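Local coordinates for tungsten formylmethanofuran dehydrogenase subunit E (PDB 3D00), which binds a zinc ion through four cysteines and belongs to the FmdE family implicated in microbial methanogenesis, its own reaction being unknown, at residues Gly34-Leu39 with Gly83-Ser88; Pro26-Leu31 with Lys133-Ala138. One frame throughout, in Å; residues are numbered along the deposited sequence. Where two conformers were deposited one is given.

Contact 1: Gly34-Leu39 with Gly83-Ser88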
loop_
_atom_site.group_PDB
_atom_site.type_symbol
_atom_site.label_atom_id
_atom_site.label_comp_id
_atom_site.label_asym_id
_atom_site.label_seq_id
_atom_site.Cartn_x
_atom_site.Cartn_y
_atom_site.Cartn_z
ATOM N N GLY A 34 9.793 1.596 -11.909
ATOM C CA GLY A 34 9.986 2.989 -12.333
ATOM C C GLY A 34 9.877 3.238 -13.828
ATOM O O GLY A 34 9.334 4.276 -14.288
ATOM N N PHE A 35 10.475 2.337 -14.596
ATOM C CA PHE A 35 10.412 2.436 -16.037
ATOM C C PHE A 35 9.016 2.201 -16.473
ATOM O O PHE A 35 8.570 2.789 -17.418
ATOM C CB PHE A 35 11.369 1.462 -16.696
ATOM C CG PHE A 35 12.790 1.878 -16.578
ATOM C CD1 PHE A 35 13.241 3.017 -17.225
ATOM C CD2 PHE A 35 13.697 1.108 -15.868
ATOM C CE1 PHE A 35 14.548 3.399 -17.132
ATOM C CE2 PHE A 35 15.005 1.478 -15.777
ATOM C CZ PHE A 35 15.433 2.621 -16.387
HETATM N N MSE A 36 8.325 1.301 -15.808
HETATM C CA MSE A 36 6.956 1.003 -16.180
HETATM C C MSE A 36 5.984 2.142 -15.928
HETATM O O MSE A 36 5.176 2.491 -16.784
HETATM C CB MSE A 36 6.474 -0.263 -15.470
HETATM C CG MSE A 36 7.193 -1.495 -15.936
HETATM SE SE MSE A 36 6.930 -2.986 -14.686
HETATM C CE MSE A 36 5.241 -3.537 -15.153
ATOM N N VAL A 37 6.077 2.740 -14.766
ATOM C CA VAL A 37 5.219 3.855 -14.404
ATOM C C VAL A 37 5.535 5.069 -15.268
ATOM O O VAL A 37 4.616 5.761 -15.713
ATOM C CB VAL A 37 5.357 4.211 -12.900
ATOM C CG1 VAL A 37 4.667 5.568 -12.557
ATOM C CG2 VAL A 37 4.826 3.081 -12.063
ATOM N N ASP A 38 6.822 5.303 -15.534
ATOM C CA ASP A 38 7.222 6.337 -16.472
ATOM C C ASP A 38 6.625 6.162 -17.880
ATOM O O ASP A 38 6.105 7.110 -18.443
ATOM C CB ASP A 38 8.757 6.406 -16.546
ATOM C CG ASP A 38 9.253 7.402 -17.555
ATOM O OD1 ASP A 38 9.386 8.603 -17.226
ATOM O OD2 ASP A 38 9.546 6.967 -18.668
ATOM N N LEU A 39 6.709 4.959 -18.456
ATOM C CA LEU A 39 6.117 4.704 -19.789
ATOM C C LEU A 39 4.574 4.874 -19.752
ATOM O O LEU A 39 3.970 5.436 -20.673
ATOM C CB LEU A 39 6.503 3.295 -20.262
ATOM C CG LEU A 39 5.973 2.777 -21.617
ATOM C CD1 LEU A 39 6.447 3.716 -22.670
ATOM C CD2 LEU A 39 6.399 1.312 -21.945
ATOM N N GLY A 83 -0.138 -11.906 -8.940
ATOM C CA GLY A 83 1.201 -12.399 -9.271
ATOM C C GLY A 83 1.734 -12.006 -10.634
ATOM O O GLY A 83 2.713 -12.574 -11.097
ATOM N N LEU A 84 1.097 -11.014 -11.255
ATOM C CA LEU A 84 1.449 -10.541 -12.578
ATOM C C LEU A 84 2.190 -9.211 -12.422
ATOM O O LEU A 84 1.733 -8.310 -11.761
ATOM C CB LEU A 84 0.212 -10.365 -13.451
ATOM C CG LEU A 84 -0.544 -11.650 -13.753
ATOM C CD1 LEU A 84 -1.840 -11.339 -14.473
ATOM C CD2 LEU A 84 0.313 -12.638 -14.573
ATOM N N PHE A 85 3.368 -9.137 -13.017
ATOM C CA PHE A 85 4.225 -7.944 -12.942
ATOM C C PHE A 85 3.722 -6.947 -13.988
ATOM O O PHE A 85 4.271 -6.823 -15.066
ATOM C CB PHE A 85 5.707 -8.301 -13.145
ATOM C CG PHE A 85 6.647 -7.334 -12.487
ATOM C CD1 PHE A 85 6.785 -7.321 -11.112
ATOM C CD2 PHE A 85 7.381 -6.440 -13.229
ATOM C CE1 PHE A 85 7.625 -6.413 -10.484
ATOM C CE2 PHE A 85 8.240 -5.519 -12.603
ATOM C CZ PHE A 85 8.354 -5.515 -11.242
ATOM N N ALA A 86 2.658 -6.255 -13.622
ATOM C CA ALA A 86 1.979 -5.324 -14.507
ATOM C C ALA A 86 1.339 -4.200 -13.678
ATOM O O ALA A 86 0.947 -4.381 -12.524
ATOM C CB ALA A 86 0.926 -6.060 -15.293
ATOM N N VAL A 87 1.292 -3.013 -14.266
ATOM C CA VAL A 87 0.601 -1.882 -13.657
ATOM C C VAL A 87 -0.240 -1.252 -14.753
ATOM O O VAL A 87 0.176 -1.242 -15.897
ATOM C CB VAL A 87 1.632 -0.813 -13.105
ATOM C CG1 VAL A 87 2.685 -0.444 -14.206
ATOM C CG2 VAL A 87 0.901 0.467 -12.594
ATOM N N SER A 88 -1.431 -0.777 -14.396
ATOM C CA SER A 88 -2.195 0.086 -15.265
ATOM C C SER A 88 -2.451 1.402 -14.562
ATOM O O SER A 88 -2.626 1.455 -13.316
ATOM C CB SER A 88 -3.514 -0.551 -15.687
ATOM O OG SER A 88 -4.389 -0.672 -14.599
#
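Met-36, a selenomethionine here, reaches from helix 28-42 to Phe-85, Ala-86 and Val-87, and nearly the whole contact runs through this one side chain. Its selenium lies 3.5 Å from CE2 of Phe-85. It stands 56° off the ring normal, a Met-aromatic contact of oblique approach. A bend at chi3 (78°) lets the terminal methyl reach the strand backbone while staying beside the ring's CD2, and CE comes within 3.4 Å of Phe-85 O and 3.8 Å of Ala-86 CA. Phe-85 is the centre of an inverse gamma turn, and with its CG anti to the backbone N (chi1 -154°) the ring ends beside the selenium. This inner side is closed by Val-100 and Leu-102 of strand 96-102, by Leu-143 of strand 143-149, and by Leu-60 of helix 60-67. The looser parts are Phe-85, which is partly exposed, and Val-87, which is directed at the helix but sets CG1 only within 4.0 Å of Met-36 CB. The Ala-86 methyl faces away from the helix, into Glu-55 and Arg-99. The helix thus lies against the mixed sheet of the alpha+beta core through dispersion and selenium-aromatic attraction, a join made without hydrogen bonds or ion pairs between the two segments that depends on close fit and burial of apolar surface.

Contact 2: Pro26-Leu31 with Lys133-Ala138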
loop_
_atom_site.group_PDB
_atom_site.type_symbol
_atom_site.label_atom_id
_atom_site.label_comp_id
_atom_site.label_asym_id
_atom_site.label_seq_id
_atom_site.Cartn_x
_atom_site.Cartn_y
_atom_site.Cartn_z
ATOM N N PRO A 26 17.358 -1.155 -3.114
ATOM C CA PRO A 26 17.010 -0.789 -4.497
ATOM C C PRO A 26 16.629 -2.045 -5.287
ATOM O O PRO A 26 17.403 -2.509 -6.141
ATOM C CB PRO A 26 18.287 -0.157 -5.015
ATOM C CG PRO A 26 19.390 -0.909 -4.269
ATOM C CD PRO A 26 18.819 -1.252 -2.914
ATOM N N ALA A 27 15.462 -2.601 -4.955
ATOM C CA ALA A 27 15.047 -3.891 -5.472
ATOM C C ALA A 27 14.850 -3.793 -6.965
ATOM O O ALA A 27 14.310 -2.802 -7.439
ATOM C CB ALA A 27 13.780 -4.351 -4.807
ATOM N N PRO A 28 15.298 -4.814 -7.727
ATOM C CA PRO A 28 15.056 -4.846 -9.174
ATOM C C PRO A 28 13.630 -4.507 -9.582
ATOM O O PRO A 28 13.445 -3.752 -10.507
ATOM C CB PRO A 28 15.385 -6.295 -9.553
ATOM C CG PRO A 28 16.389 -6.717 -8.559
ATOM C CD PRO A 28 16.074 -5.986 -7.281
ATOM N N GLY A 29 12.646 -5.073 -8.883
ATOM C CA GLY A 29 11.239 -4.863 -9.162
ATOM C C GLY A 29 10.783 -3.422 -9.112
ATOM O O GLY A 29 9.986 -2.983 -9.940
ATOM N N VAL A 30 11.291 -2.667 -8.140
ATOM C CA VAL A 30 10.914 -1.257 -7.982
ATOM C C VAL A 30 11.660 -0.390 -8.989
ATOM O O VAL A 30 11.141 0.584 -9.460
ATOM C CB VAL A 30 11.170 -0.757 -6.556
ATOM C CG1 VAL A 30 10.578 0.624 -6.376
ATOM C CG2 VAL A 30 10.556 -1.711 -5.587
ATOM N N LEU A 31 12.883 -0.773 -9.321
ATOM C CA LEU A 31 13.649 -0.130 -10.411
ATOM C C LEU A 31 12.932 -0.333 -11.769
ATOM O O LEU A 31 12.608 0.638 -12.492
ATOM C CB LEU A 31 15.102 -0.693 -10.433
ATOM C CG LEU A 31 16.017 -0.366 -9.252
ATOM C CD1 LEU A 31 17.323 -1.133 -9.303
ATOM C CD2 LEU A 31 16.279 1.105 -9.238
ATOM N N LYS A 133 23.069 -3.337 -13.399
ATOM C CA LYS A 133 23.540 -2.632 -14.605
ATOM C C LYS A 133 22.598 -2.919 -15.803
ATOM O O LYS A 133 22.254 -2.030 -16.564
ATOM C CB LYS A 133 25.016 -2.973 -14.902
ATOM N N GLU A 134 22.148 -4.154 -15.934
ATOM C CA GLU A 134 21.262 -4.520 -17.005
ATOM C C GLU A 134 19.913 -3.816 -16.951
ATOM O O GLU A 134 19.413 -3.356 -17.985
ATOM C CB GLU A 134 20.997 -6.016 -16.989
ATOM C CG GLU A 134 22.101 -6.838 -17.584
ATOM C CD GLU A 134 21.663 -8.232 -17.924
ATOM O OE1 GLU A 134 20.440 -8.521 -17.935
ATOM O OE2 GLU A 134 22.558 -9.040 -18.193
ATOM N N ILE A 135 19.302 -3.768 -15.772
ATOM C CA ILE A 135 18.031 -3.067 -15.618
ATOM C C ILE A 135 18.166 -1.649 -16.154
ATOM O O ILE A 135 17.338 -1.179 -16.905
ATOM C CB ILE A 135 17.569 -3.026 -14.146
ATOM C CG1 ILE A 135 17.181 -4.424 -13.656
ATOM C CG2 ILE A 135 16.376 -2.080 -13.954
ATOM C CD1 ILE A 135 17.060 -4.481 -12.134
ATOM N N ARG A 136 19.241 -0.975 -15.788
ATOM C CA ARG A 136 19.416 0.391 -16.205
ATOM C C ARG A 136 19.642 0.454 -17.690
ATOM O O ARG A 136 19.047 1.296 -18.319
ATOM C CB ARG A 136 20.560 1.059 -15.475
ATOM C CG ARG A 136 20.683 2.503 -15.863
ATOM C CD ARG A 136 21.810 3.170 -15.156
ATOM N NE ARG A 136 21.932 4.549 -15.599
ATOM C CZ ARG A 136 22.343 5.542 -14.817
ATOM N NH1 ARG A 136 22.638 5.314 -13.533
ATOM N NH2 ARG A 136 22.441 6.776 -15.303
ATOM N N GLU A 137 20.479 -0.421 -18.257
ATOM C CA GLU A 137 20.724 -0.447 -19.725
ATOM C C GLU A 137 19.471 -0.775 -20.543
ATOM O O GLU A 137 19.216 -0.155 -21.578
ATOM C CB GLU A 137 21.831 -1.450 -20.086
ATOM N N ALA A 138 18.704 -1.758 -20.093
ATOM C CA ALA A 138 17.496 -2.159 -20.776
ATOM C C ALA A 138 16.449 -1.020 -20.789
ATOM O O ALA A 138 15.822 -0.764 -21.827
ATOM C CB ALA A 138 16.927 -3.440 -20.131
#
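Ile-135 overlaps the first turn of helix 28-42, laying its two branches on Pro-28 and Leu-31. The longer branch ends in CD1, which sits 3.6 Å from CB of Pro-28 and equally 3.6 Å from its CA, so the methyl rests against the base of the proline ring. The shorter branch, CG2, meets Leu-31 at CB, 4.0 Å away. With CG1 anti to the carbonyl carbon (chi1 -69°) and chi2 extended at 166°, the side chain stretches CD1 across to the proline, while CG2 is left beside the leucine, three residues further on. The backbones come no nearer than 7.3 Å between CA atoms, those of Pro-28 and Ile-135, and the isoleucine side chain spans that distance. Ala-27 stands at the N-cap of helix 28-42, and its carbonyl oxygen accepts the N-H of Leu-31 at an N to O distance of 3.1 Å, fixing the turn on which Ile-135 rests. Phe-132 touches both Pro-28 and Leu-31, Trp-116 of helix 111-117 covers Pro-28 further, and Tyr-12, Val-16 and Ile-19 of helix 12-23 pack on Leu-31. Polar ties of helix 129-138 lie to other partners: Arg-136 makes a salt bridge with Glu-13, and Glu-134 OE1 accepts the backbone N-H of Ile-113. All three touching side chains are buried hydrocarbon, so the join rests on van der Waals contact and exclusion of water, with the polar bonds placed outside it.

From the N terminus, the chain passes helix 12-23 and enters helix 28-42; the lead-in and first turn of this helix supply 26-31 to contact 2, and its middle supplies 34-39 to contact 1. It then runs through strand 50-54, helix 60-67 and strand 77-79 before 83-88 closes the smaller loop at contact 1. Strand 96-102 and helix 111-117 follow, and 133-138 closes the wider loop at contact 2, so contact 1 is nested inside. Helix 28-42 is therefore tied to the mixed sheet and to helix 129-138. The contact centres are about 13 Å apart, and Phe-85 CZ touches Gly-29 O at 3.3 Å.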